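Local structure of mosquitocidal toxin (2VSE) at residues N282-L287 with Y299-F304; E272-N277 with E409-Q414; K308-Y313 with Y323-P328; Y498-R503 with R512-R517. The protein joins an ADP-ribosyltransferase to a series of ricin-B-like lectin domains and kills mosquitoes, probably by modifying proteins of the target cell. All blocks are in the same frame, centred on the assembly; numbering follows the deposited sequence.

In the fold
From the N-terminal side, segment 272-277 opens contact 2, which is not closed until 409-414, and this long loop spans most of the first ricin-B-like domain. Nested inside it, one after the other and without crossing, are two beta hairpins: contact 1 closes the loop between 282-287 and 299-304, and contact 3 that between 308-313 and 323-328. Strands 271-277 and 309-314 are sheet neighbours, so contacts 2 and 3 share a sheet, while Val-285 reaches both through backbone atoms. Contact 4, between 498-503 and 512-517, follows in the next ricin-B-like domain. There Arg-517 bonds to Gly-303 O, tying the end of contact 4 to the Asx turn that follows the hairpin of contact 1.

Contact 1: residues N282-L287 with Y299-F304; sequences NIVVTL and YKNFGF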
# COMPACT_ATOMS: atom_id res chain seq x y z
N ASN A 282 3.58 22.34 19.51
CA ASN A 282 2.84 23.19 18.59
C ASN A 282 3.53 24.54 18.35
O ASN A 282 3.18 25.25 17.40
CB ASN A 282 1.42 23.42 19.11
CG ASN A 282 0.62 22.12 19.28
OD1 ASN A 282 0.79 21.15 18.53
ND2 ASN A 282 -0.26 22.11 20.26
N ILE A 283 4.51 24.88 19.19
CA ILE A 283 5.21 26.17 19.12
C ILE A 283 6.64 26.02 18.56
O ILE A 283 7.36 25.07 18.89
CB ILE A 283 5.22 26.90 20.49
CG1 ILE A 283 6.22 26.25 21.46
CG2 ILE A 283 3.82 26.94 21.08
CD1 ILE A 283 6.47 27.02 22.76
N VAL A 284 7.05 26.97 17.72
CA VAL A 284 8.35 26.88 17.07
C VAL A 284 9.14 28.16 17.24
O VAL A 284 8.56 29.21 17.50
CB VAL A 284 8.23 26.55 15.55
CG1 VAL A 284 7.78 25.09 15.34
CG2 VAL A 284 7.28 27.52 14.83
N VAL A 285 10.46 28.04 17.10
CA VAL A 285 11.38 29.19 17.07
C VAL A 285 11.07 30.01 15.83
O VAL A 285 11.13 29.51 14.70
CB VAL A 285 12.86 28.74 17.02
CG1 VAL A 285 13.78 29.94 16.98
CG2 VAL A 285 13.22 27.85 18.20
N THR A 286 10.74 31.28 16.04
CA THR A 286 10.31 32.13 14.93
C THR A 286 10.89 33.53 15.02
O THR A 286 10.87 34.14 16.09
CB THR A 286 8.75 32.16 14.80
OG1 THR A 286 8.32 33.49 14.50
CG2 THR A 286 8.08 31.72 16.06
N LEU A 287 11.39 34.03 13.89
CA LEU A 287 11.91 35.39 13.82
C LEU A 287 10.77 36.37 13.59
O LEU A 287 10.06 36.29 12.58
CB LEU A 287 12.99 35.52 12.75
CG LEU A 287 13.68 36.89 12.63
CD1 LEU A 287 14.42 37.28 13.92
CD2 LEU A 287 14.60 36.90 11.43
N TYR A 299 6.24 30.98 18.70
CA TYR A 299 4.91 31.25 18.17
C TYR A 299 4.30 29.94 17.74
O TYR A 299 5.02 28.99 17.41
CB TYR A 299 4.99 32.21 16.98
CG TYR A 299 3.75 33.04 16.78
CD1 TYR A 299 3.67 34.34 17.30
CD2 TYR A 299 2.66 32.55 16.06
CE1 TYR A 299 2.54 35.12 17.12
CE2 TYR A 299 1.51 33.33 15.88
CZ TYR A 299 1.46 34.61 16.41
OH TYR A 299 0.34 35.39 16.23
N LYS A 300 2.98 29.87 17.78
CA LYS A 300 2.26 28.72 17.26
C LYS A 300 2.68 28.47 15.81
O LYS A 300 2.65 29.38 14.99
CB LYS A 300 0.75 28.96 17.38
CG LYS A 300 -0.15 27.83 16.92
CD LYS A 300 -1.62 28.23 17.08
CE LYS A 300 -2.55 27.28 16.38
NZ LYS A 300 -3.89 27.92 16.19
N ASN A 301 3.10 27.23 15.53
CA ASN A 301 3.49 26.80 14.19
C ASN A 301 2.34 26.90 13.18
O ASN A 301 1.30 26.27 13.37
CB ASN A 301 4.03 25.36 14.24
CG ASN A 301 4.87 24.99 13.00
OD1 ASN A 301 5.12 25.82 12.13
ND2 ASN A 301 5.31 23.74 12.94
N PHE A 302 2.52 27.73 12.16
CA PHE A 302 1.61 27.79 11.00
C PHE A 302 2.40 27.54 9.72
O PHE A 302 1.88 27.74 8.62
CB PHE A 302 0.92 29.15 10.89
CG PHE A 302 -0.11 29.42 11.94
CD1 PHE A 302 -1.45 29.13 11.71
CD2 PHE A 302 0.24 30.01 13.15
CE1 PHE A 302 -2.43 29.40 12.67
CE2 PHE A 302 -0.73 30.28 14.12
CZ PHE A 302 -2.06 29.97 13.87
N GLY A 303 3.65 27.11 9.85
CA GLY A 303 4.52 26.87 8.72
C GLY A 303 4.87 28.08 7.87
O GLY A 303 4.97 27.99 6.65
N PHE A 304 5.05 29.23 8.52
CA PHE A 304 5.53 30.43 7.87
C PHE A 304 7.03 30.32 7.57
O PHE A 304 7.75 29.65 8.30
CB PHE A 304 5.30 31.64 8.78
CG PHE A 304 3.87 32.08 8.86
CD1 PHE A 304 3.27 32.75 7.79
CD2 PHE A 304 3.12 31.89 10.01
CE1 PHE A 304 1.95 33.18 7.86
CE2 PHE A 304 1.81 32.32 10.09
CZ PHE A 304 1.22 32.96 9.01
O HOH W 1 0.94 24.72 15.74
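A beta hairpin of the first ricin-B-like, beta-trefoil domain brings Val-284 on strand 283-287 beside Tyr-299 at the end of strand 294-300. The two form an antiparallel hydrogen-bonded pair: Val-284 N gives to Tyr-299 O at 2.9 Å, and Tyr-299 N returns the bond to Val-284 O at 3.2 Å. One step on, where Ile-283 and Lys-300 make the non-hydrogen-bonded pair, the backbones come closest and their side chains diverge. The ladder ends with Asn-301 N, which meets Asn-282 O at 2.7 Å in a nearly straight bond (172° at the hydrogen). Water 1 donates to that same oxygen and to Asn-301 O, bridging the strands as they separate.

Two side-chain contacts accompany this ladder. Asn-301 holds CG opposite its backbone N (chi1 -161°), which lays the amide beside the valine: Val-284 CG1 packs 3.7 Å from Asn-301 ND2. On the Tyr-299 side, Thr-286 CG2 lies against CB of that tyrosine, whose ring leads away from the strand. The Asn-301 carboxamide takes a bond from Gln-274 of strand 271-277 and also closes an Asx turn, in which Gly-303 N reaches Asn-301 OD1 at 3.0 Å from above the carbonyl plane.

Contact 2: residues E272-N277 with E409-Q414; sequences EYQIKN and EKTNYQ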
# COMPACT_ATOMS: atom_id res chain seq x y z
N GLU A 272 17.10 22.74 5.72
CA GLU A 272 16.00 23.50 6.29
C GLU A 272 15.29 22.68 7.36
O GLU A 272 14.88 21.54 7.12
CB GLU A 272 15.03 23.90 5.21
CG GLU A 272 13.92 24.80 5.70
CD GLU A 272 12.96 25.14 4.60
OE1 GLU A 272 12.31 24.22 4.08
OE2 GLU A 272 12.87 26.33 4.26
N TYR A 273 15.14 23.28 8.54
CA TYR A 273 14.52 22.63 9.68
C TYR A 273 13.53 23.57 10.35
O TYR A 273 13.57 24.79 10.14
CB TYR A 273 15.57 22.26 10.71
CG TYR A 273 16.59 21.23 10.26
CD1 TYR A 273 16.32 19.86 10.38
CD2 TYR A 273 17.82 21.63 9.75
CE1 TYR A 273 17.25 18.91 9.98
CE2 TYR A 273 18.76 20.68 9.34
CZ TYR A 273 18.47 19.33 9.46
OH TYR A 273 19.39 18.39 9.06
N GLN A 274 12.65 22.99 11.16
CA GLN A 274 11.92 23.74 12.17
C GLN A 274 12.41 23.31 13.55
O GLN A 274 12.78 22.16 13.77
CB GLN A 274 10.42 23.52 12.06
CG GLN A 274 9.79 24.20 10.89
CD GLN A 274 8.31 24.36 11.08
OE1 GLN A 274 7.55 23.38 11.01
NE2 GLN A 274 7.88 25.59 11.33
N ILE A 275 12.44 24.26 14.48
CA ILE A 275 12.86 23.99 15.85
C ILE A 275 11.65 24.08 16.79
O ILE A 275 11.05 25.16 16.95
CB ILE A 275 14.03 24.91 16.28
CG1 ILE A 275 15.14 24.87 15.22
CG2 ILE A 275 14.59 24.47 17.61
CD1 ILE A 275 16.12 26.04 15.28
N LYS A 276 11.29 22.95 17.38
CA LYS A 276 10.07 22.83 18.18
C LYS A 276 10.41 22.59 19.64
O LYS A 276 11.27 21.77 19.95
CB LYS A 276 9.22 21.65 17.71
CG LYS A 276 8.90 21.65 16.23
CD LYS A 276 7.84 20.63 15.94
CE LYS A 276 7.39 20.72 14.48
NZ LYS A 276 6.42 19.63 14.19
N ASN A 277 9.72 23.29 20.54
CA ASN A 277 9.97 23.11 21.96
C ASN A 277 9.38 21.80 22.48
O ASN A 277 8.34 21.34 22.00
CB ASN A 277 9.48 24.31 22.77
CG ASN A 277 10.03 24.31 24.18
OD1 ASN A 277 9.56 23.58 25.05
ND2 ASN A 277 11.05 25.13 24.41
N GLU A 409 13.37 19.32 13.51
CA GLU A 409 12.56 18.57 12.55
C GLU A 409 12.83 19.00 11.11
O GLU A 409 12.73 20.18 10.79
CB GLU A 409 11.07 18.69 12.88
CG GLU A 409 10.19 17.86 11.96
CD GLU A 409 8.69 18.01 12.22
OE1 GLU A 409 8.25 17.89 13.40
OE2 GLU A 409 7.95 18.21 11.23
N LYS A 410 13.14 18.03 10.26
CA LYS A 410 13.38 18.28 8.84
C LYS A 410 12.08 18.70 8.16
O LYS A 410 11.06 18.05 8.31
CB LYS A 410 13.94 17.02 8.16
CG LYS A 410 14.11 17.15 6.64
CD LYS A 410 15.22 18.14 6.27
CE LYS A 410 15.14 18.57 4.81
NZ LYS A 410 14.37 19.85 4.61
N THR A 411 12.12 19.80 7.41
CA THR A 411 10.94 20.23 6.69
C THR A 411 10.76 19.30 5.51
O THR A 411 11.74 18.84 4.92
CB THR A 411 11.01 21.69 6.20
OG1 THR A 411 12.21 21.88 5.43
CG2 THR A 411 10.97 22.66 7.37
N ASN A 412 9.50 19.02 5.20
CA ASN A 412 9.14 18.05 4.18
C ASN A 412 7.80 18.43 3.55
O ASN A 412 6.82 18.63 4.25
CB ASN A 412 9.10 16.65 4.80
CG ASN A 412 8.36 15.66 3.95
OD1 ASN A 412 8.68 15.47 2.78
ND2 ASN A 412 7.38 14.99 4.55
N TYR A 413 7.77 18.50 2.22
CA TYR A 413 6.62 19.06 1.51
C TYR A 413 5.93 18.07 0.59
O TYR A 413 4.70 18.08 0.47
CB TYR A 413 7.03 20.32 0.74
CG TYR A 413 7.69 21.34 1.63
CD1 TYR A 413 6.92 22.14 2.48
CD2 TYR A 413 9.07 21.47 1.66
CE1 TYR A 413 7.51 23.06 3.31
CE2 TYR A 413 9.67 22.38 2.50
CZ TYR A 413 8.89 23.18 3.31
OH TYR A 413 9.48 24.10 4.14
N GLN A 414 6.71 17.23 -0.08
CA GLN A 414 6.14 16.29 -1.03
C GLN A 414 5.67 15.06 -0.29
O GLN A 414 6.32 14.00 -0.26
CB GLN A 414 7.09 15.97 -2.16
CG GLN A 414 6.34 15.40 -3.32
CD GLN A 414 7.23 15.04 -4.46
OE1 GLN A 414 8.44 14.87 -4.31
NE2 GLN A 414 6.62 14.91 -5.63
O HOH W 2 8.80 20.61 10.23
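Glu-409 and Glu-272, with Thr-411, bury most of the surface where strand 406-410 runs antiparallel to strand 271-277, the pairing that brings the two ends of the first ricin-B-like beta-trefoil domain together. Glu-409 is fastened through its backbone to Gln-274, with Gln-274 N on Glu-409 O at 2.8 Å and Glu-409 N on Gln-274 O at 2.9 Å. Its side chain runs out fully extended to Lys-276. There the ammonium forms a salt bridge, Lys-276 NZ lying 2.6 Å from Glu-409 OE1 and approaching from above the carboxylate plane.

Glu-272 is held at both its carbonyl and its carboxylate. Glu-272 O accepts from Thr-411 N, which approaches tilted from the carbonyl plane, and from Lys-410 NZ at 3.1 Å, which sits in that plane on a lone pair. Lys-410 can reach back because its chain bends at chi2 and chi4, and NZ also donates to Thr-411 O, bracing the chain just past the strand.

The Glu-272 side chain, its CG swung away from the backbone N (chi1 -175°), crosses Thr-411 at about a right angle. Two hydroxyls then converge on one carboxylate oxygen. Tyr-413 OH, itself bonded to Lys-308 NZ, gives to Glu-272 OE1 at 2.8 Å from above the carboxylate plane, and the oxygen lies at the edge of the tyrosine ring. The second donor is Thr-411 OG1, 2.7 Å from Glu-272 OE1 on its anti lone pair.

Contact 3: residues K308-Y313 with Y323-P328; sequences KWNIKY and YNRETP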
# COMPACT_ATOMS: atom_id res chain seq x y z
N LYS A 308 11.13 28.93 9.87
CA LYS A 308 12.04 27.90 9.36
C LYS A 308 13.47 28.44 9.34
O LYS A 308 13.70 29.63 9.09
CB LYS A 308 11.62 27.43 7.97
CG LYS A 308 10.17 26.94 7.85
CD LYS A 308 9.81 26.65 6.40
CE LYS A 308 8.32 26.49 6.22
NZ LYS A 308 7.99 26.23 4.79
N TRP A 309 14.43 27.57 9.61
CA TRP A 309 15.83 27.97 9.75
C TRP A 309 16.70 27.03 8.96
O TRP A 309 16.46 25.82 8.93
CB TRP A 309 16.26 27.97 11.22
CG TRP A 309 15.39 28.80 12.10
CD1 TRP A 309 14.18 28.44 12.64
CD2 TRP A 309 15.63 30.14 12.53
NE1 TRP A 309 13.66 29.48 13.38
CE2 TRP A 309 14.53 30.54 13.33
CE3 TRP A 309 16.67 31.06 12.33
CZ2 TRP A 309 14.44 31.81 13.92
CZ3 TRP A 309 16.58 32.33 12.92
CH2 TRP A 309 15.47 32.69 13.71
N ASN A 310 17.70 27.60 8.30
CA ASN A 310 18.76 26.81 7.69
C ASN A 310 19.85 26.59 8.70
O ASN A 310 20.45 27.55 9.19
CB ASN A 310 19.33 27.50 6.45
CG ASN A 310 18.49 27.26 5.21
OD1 ASN A 310 18.58 28.03 4.25
ND2 ASN A 310 17.70 26.19 5.21
N ILE A 311 20.10 25.34 9.06
CA ILE A 311 21.14 25.05 10.04
C ILE A 311 22.39 24.67 9.27
O ILE A 311 22.34 23.82 8.38
CB ILE A 311 20.70 23.95 11.04
CG1 ILE A 311 19.48 24.42 11.84
CG2 ILE A 311 21.86 23.58 11.97
CD1 ILE A 311 18.96 23.42 12.85
N LYS A 312 23.50 25.32 9.60
CA LYS A 312 24.76 25.14 8.88
C LYS A 312 25.87 24.84 9.88
O LYS A 312 26.13 25.63 10.79
CB LYS A 312 25.11 26.40 8.09
CG LYS A 312 26.22 26.19 7.07
CD LYS A 312 26.85 27.52 6.65
CE LYS A 312 27.79 27.35 5.45
NZ LYS A 312 27.08 26.70 4.29
N TYR A 313 26.53 23.70 9.68
CA TYR A 313 27.58 23.22 10.57
C TYR A 313 28.95 23.78 10.20
O TYR A 313 29.28 23.94 9.01
CB TYR A 313 27.64 21.70 10.52
CG TYR A 313 28.65 21.02 11.42
CD1 TYR A 313 28.68 21.26 12.80
CD2 TYR A 313 29.55 20.08 10.90
CE1 TYR A 313 29.59 20.61 13.62
CE2 TYR A 313 30.48 19.42 11.72
CZ TYR A 313 30.49 19.69 13.07
OH TYR A 313 31.39 19.04 13.88
N TYR A 323 20.32 30.28 10.28
CA TYR A 323 19.89 31.39 9.43
C TYR A 323 18.40 31.29 9.21
O TYR A 323 17.89 30.21 8.86
CB TYR A 323 20.54 31.30 8.05
CG TYR A 323 22.04 31.31 8.06
CD1 TYR A 323 22.74 32.51 7.90
CD2 TYR A 323 22.77 30.13 8.19
CE1 TYR A 323 24.13 32.53 7.88
CE2 TYR A 323 24.17 30.14 8.18
CZ TYR A 323 24.83 31.35 8.03
OH TYR A 323 26.21 31.39 8.02
N ASN A 324 17.69 32.40 9.39
CA ASN A 324 16.26 32.39 9.12
C ASN A 324 16.00 32.18 7.65
O ASN A 324 16.75 32.67 6.81
CB ASN A 324 15.61 33.69 9.60
CG ASN A 324 14.10 33.57 9.68
OD1 ASN A 324 13.40 34.07 8.81
ND2 ASN A 324 13.60 32.86 10.68
N ARG A 325 14.92 31.47 7.33
CA ARG A 325 14.59 31.21 5.93
C ARG A 325 13.94 32.37 5.21
O ARG A 325 14.25 32.64 4.06
CB ARG A 325 13.78 29.93 5.78
CG ARG A 325 14.71 28.73 5.76
CD ARG A 325 14.96 28.15 4.36
NE ARG A 325 14.80 29.09 3.26
CZ ARG A 325 14.57 28.73 2.00
NH1 ARG A 325 14.46 27.44 1.67
NH2 ARG A 325 14.45 29.66 1.05
N GLU A 326 13.03 33.06 5.91
CA GLU A 326 12.39 34.27 5.40
C GLU A 326 13.42 35.40 5.17
O GLU A 326 13.37 36.10 4.16
CB GLU A 326 11.29 34.70 6.38
CG GLU A 326 10.78 36.12 6.24
CD GLU A 326 9.53 36.24 5.42
OE1 GLU A 326 8.99 35.22 4.93
OE2 GLU A 326 9.06 37.38 5.26
N THR A 327 14.34 35.56 6.12
CA THR A 327 15.37 36.60 6.03
C THR A 327 16.74 35.97 6.25
O THR A 327 17.31 36.07 7.35
CB THR A 327 15.09 37.75 7.05
OG1 THR A 327 13.69 38.06 7.05
CG2 THR A 327 15.91 39.01 6.72
N PRO A 328 17.28 35.31 5.20
CA PRO A 328 18.52 34.50 5.27
C PRO A 328 19.75 35.25 5.79
O PRO A 328 20.64 34.61 6.35
CB PRO A 328 18.73 34.05 3.82
CG PRO A 328 17.39 34.16 3.19
CD PRO A 328 16.73 35.33 3.83
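Tyr-323 O receives the shortest polar bond of this hairpin of the first ricin-B-like beta-trefoil domain, from Asn-310 N at 2.7 Å, and Tyr-323 N answers to Asn-310 O at 2.9 Å. Next along the ladder Trp-309 and Asn-324 form the non-hydrogen-bonded pair. Beyond it Arg-325 N donates to Lys-308 O at 2.8 Å, carrying the pairing past the end of strand 319-324.

Trp-309 and Asn-324 point to the same face of the sheet, and CG of the asparagine, opposite its backbone N (chi1 -165°), brings the amide over the indole. Asn-324 ND2 lies 3.4 Å above the Trp-309 ring plane, offset toward its rim, with the amide turned 82° from the ring. Asn-324 CB adds an off-centre CH-pi contact with the six-membered ring of Trp-309. The amide is fixed at both ends: ND2 bonds to Asn-306 O, while OD1 accepts from Thr-327 N at 3.2 Å, an Asx motif that shapes the turn after the strand.

The other face carries Asn-310 and Tyr-323, whose ring edge meets Lys-312 CB at 3.9 Å through CE2; from the loop beyond the strand, Arg-325 CD comes within 3.5 Å of Asn-310 ND2. The tyrosine hydroxyl bonds to Glu-350.

The hairpin forms one margin of a four-stranded antiparallel sheet: strand 319-324 is outermost, strand 309-314 borders 271-277, and the indole NE1 of Trp-309 bonds to Val-285 O of strand 283-287.

Contact 4: residues Y498-R503 with R512-R517; sequences YWLIER and RNYENR
Leu-500 and Arg-512 form an antiparallel hydrogen-bonded pair in a beta hairpin of the second ricin-B-like, beta-trefoil domain, with Leu-500 N on Arg-512 O at 2.6 Å and Arg-512 N on Leu-500 O at 2.8 Å. Trp-499 and Asn-513 make the following non-hydrogen-bonded pair, and Tyr-514 N then donates to Tyr-498 O at 3.0 Å as strand 509-513 ends.

On one face of the sheet Asn-513 ND2 sits over the Trp-499 ring, offset toward the rim, its amide nearly perpendicular to the indole. Asn-513 OD1 takes two bonds from Asn-516: the backbone N at 2.7 Å, in the carbonyl plane on a lone pair, and the side-chain ND2 from above that plane. The first closes an Asx motif.

The opposite face carries Leu-500, whose CD1 rests over a face of the Arg-517 guanidinium, 3.6 Å from NE, while CD2 meets the edge of the Tyr-514 ring. Arg-517 NE bonds to Tyr-514 O, while its NH1 forms a salt bridge with Glu-305 of the first ricin-B-like domain. Farther along, Arg-512 grips Glu-502 side-on, with NE on OE2 and NH2 on OE1, both at 2.7 Å; the carboxylate is twisted 42° from the guanidinium plane. A bend at chi3 (-49°) sets the group across the glutamate, and the third nitrogen, NH1, bonds to Arg-517 O at 2.9 Å.

With all three nitrogens engaged and Phe-539 adding a cation-pi contact, rotation of the Arg-512 guanidinium should be strongly restricted. The Glu-502 carboxylate probably offsets the charge of the buried Arg-512, and the guanidinium in turn would favour an ionised Glu-502.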
# COMPACT_ATOMS: atom_id res chain seq x y z
N TYR A 498 -2.86 26.92 -4.36
CA TYR A 498 -1.97 25.83 -4.00
C TYR A 498 -2.03 25.54 -2.51
O TYR A 498 -2.28 26.42 -1.70
CB TYR A 498 -0.53 26.14 -4.42
CG TYR A 498 -0.30 25.98 -5.89
CD1 TYR A 498 0.21 24.80 -6.42
CD2 TYR A 498 -0.60 27.03 -6.77
CE1 TYR A 498 0.42 24.65 -7.78
CE2 TYR A 498 -0.40 26.89 -8.13
CZ TYR A 498 0.10 25.70 -8.63
OH TYR A 498 0.30 25.58 -9.99
N TRP A 499 -1.80 24.28 -2.15
CA TRP A 499 -2.03 23.81 -0.79
C TRP A 499 -0.85 23.00 -0.27
O TRP A 499 -0.31 22.13 -0.97
CB TRP A 499 -3.31 22.98 -0.70
CG TRP A 499 -4.53 23.76 -1.13
CD1 TRP A 499 -5.01 23.89 -2.39
CD2 TRP A 499 -5.39 24.53 -0.29
NE1 TRP A 499 -6.10 24.70 -2.40
CE2 TRP A 499 -6.38 25.10 -1.12
CE3 TRP A 499 -5.43 24.79 1.09
CZ2 TRP A 499 -7.39 25.92 -0.63
CZ3 TRP A 499 -6.44 25.62 1.58
CH2 TRP A 499 -7.41 26.17 0.72
N LEU A 500 -0.47 23.32 0.96
CA LEU A 500 0.59 22.65 1.66
C LEU A 500 -0.09 21.52 2.40
O LEU A 500 -1.00 21.75 3.21
CB LEU A 500 1.26 23.61 2.65
CG LEU A 500 2.08 24.77 2.06
CD1 LEU A 500 2.28 25.87 3.09
CD2 LEU A 500 3.41 24.27 1.50
N ILE A 501 0.34 20.29 2.10
CA ILE A 501 -0.27 19.10 2.65
C ILE A 501 0.68 18.49 3.69
O ILE A 501 1.72 17.95 3.36
CB ILE A 501 -0.66 18.09 1.55
CG1 ILE A 501 -1.67 18.72 0.58
CG2 ILE A 501 -1.25 16.85 2.16
CD1 ILE A 501 -2.06 17.84 -0.63
N GLU A 502 0.30 18.59 4.96
CA GLU A 502 1.16 18.20 6.05
C GLU A 502 0.57 16.96 6.69
O GLU A 502 -0.63 16.90 6.96
CB GLU A 502 1.25 19.33 7.08
CG GLU A 502 1.49 20.71 6.45
CD GLU A 502 1.28 21.87 7.41
OE1 GLU A 502 0.50 21.75 8.37
OE2 GLU A 502 1.91 22.92 7.19
N ARG A 503 1.43 15.96 6.91
CA ARG A 503 1.00 14.68 7.45
C ARG A 503 1.05 14.71 8.97
O ARG A 503 2.10 15.02 9.54
CB ARG A 503 1.90 13.56 6.90
CG ARG A 503 1.47 12.14 7.31
CD ARG A 503 2.26 11.06 6.56
NE ARG A 503 3.70 11.15 6.81
CZ ARG A 503 4.63 11.32 5.88
NH1 ARG A 503 4.30 11.42 4.60
NH2 ARG A 503 5.90 11.40 6.23
N ARG A 512 -3.27 23.16 3.95
CA ARG A 512 -3.01 24.52 4.39
C ARG A 512 -2.76 25.40 3.17
O ARG A 512 -1.98 25.04 2.29
CB ARG A 512 -1.79 24.51 5.33
CG ARG A 512 -1.32 25.88 5.83
CD ARG A 512 -0.00 25.83 6.64
NE ARG A 512 -0.01 24.80 7.68
CZ ARG A 512 -0.58 24.93 8.88
NH1 ARG A 512 -1.20 26.06 9.23
NH2 ARG A 512 -0.55 23.90 9.72
N ASN A 513 -3.43 26.55 3.13
CA ASN A 513 -3.25 27.44 2.00
C ASN A 513 -1.83 27.98 1.87
O ASN A 513 -1.27 28.50 2.84
CB ASN A 513 -4.26 28.58 2.04
CG ASN A 513 -4.22 29.41 0.80
OD1 ASN A 513 -3.61 30.48 0.79
ND2 ASN A 513 -4.81 28.90 -0.27
N TYR A 514 -1.25 27.86 0.68
CA TYR A 514 0.13 28.28 0.43
C TYR A 514 0.34 29.77 0.69
O TYR A 514 1.36 30.17 1.28
CB TYR A 514 0.57 27.94 -0.99
CG TYR A 514 1.96 28.44 -1.32
CD1 TYR A 514 3.09 27.68 -0.99
CD2 TYR A 514 2.15 29.69 -1.94
CE1 TYR A 514 4.36 28.14 -1.27
CE2 TYR A 514 3.43 30.15 -2.23
CZ TYR A 514 4.53 29.37 -1.88
OH TYR A 514 5.80 29.79 -2.15
N GLU A 515 -0.62 30.59 0.26
CA GLU A 515 -0.44 32.02 0.36
C GLU A 515 -0.89 32.60 1.69
O GLU A 515 -0.31 33.58 2.16
CB GLU A 515 -1.08 32.74 -0.81
CG GLU A 515 -0.49 34.08 -1.01
CD GLU A 515 -0.50 34.51 -2.44
OE1 GLU A 515 -1.39 35.32 -2.80
OE2 GLU A 515 0.40 34.04 -3.19
N ASN A 516 -1.92 32.00 2.30
CA ASN A 516 -2.42 32.44 3.60
C ASN A 516 -2.31 31.27 4.58
O ASN A 516 -3.26 30.47 4.75
CB ASN A 516 -3.87 32.91 3.47
CG ASN A 516 -4.04 33.97 2.39
OD1 ASN A 516 -3.76 35.15 2.60
ND2 ASN A 516 -4.52 33.54 1.22
N ARG A 517 -1.15 31.16 5.22
CA ARG A 517 -0.79 29.95 5.97
C ARG A 517 -1.48 29.74 7.32
O ARG A 517 -1.42 28.66 7.91
CB ARG A 517 0.72 29.80 6.07
CG ARG A 517 1.33 29.70 4.69
CD ARG A 517 2.74 29.29 4.73
NE ARG A 517 3.29 29.35 3.38
CZ ARG A 517 4.58 29.28 3.11
NH1 ARG A 517 5.45 29.12 4.08
NH2 ARG A 517 4.99 29.36 1.86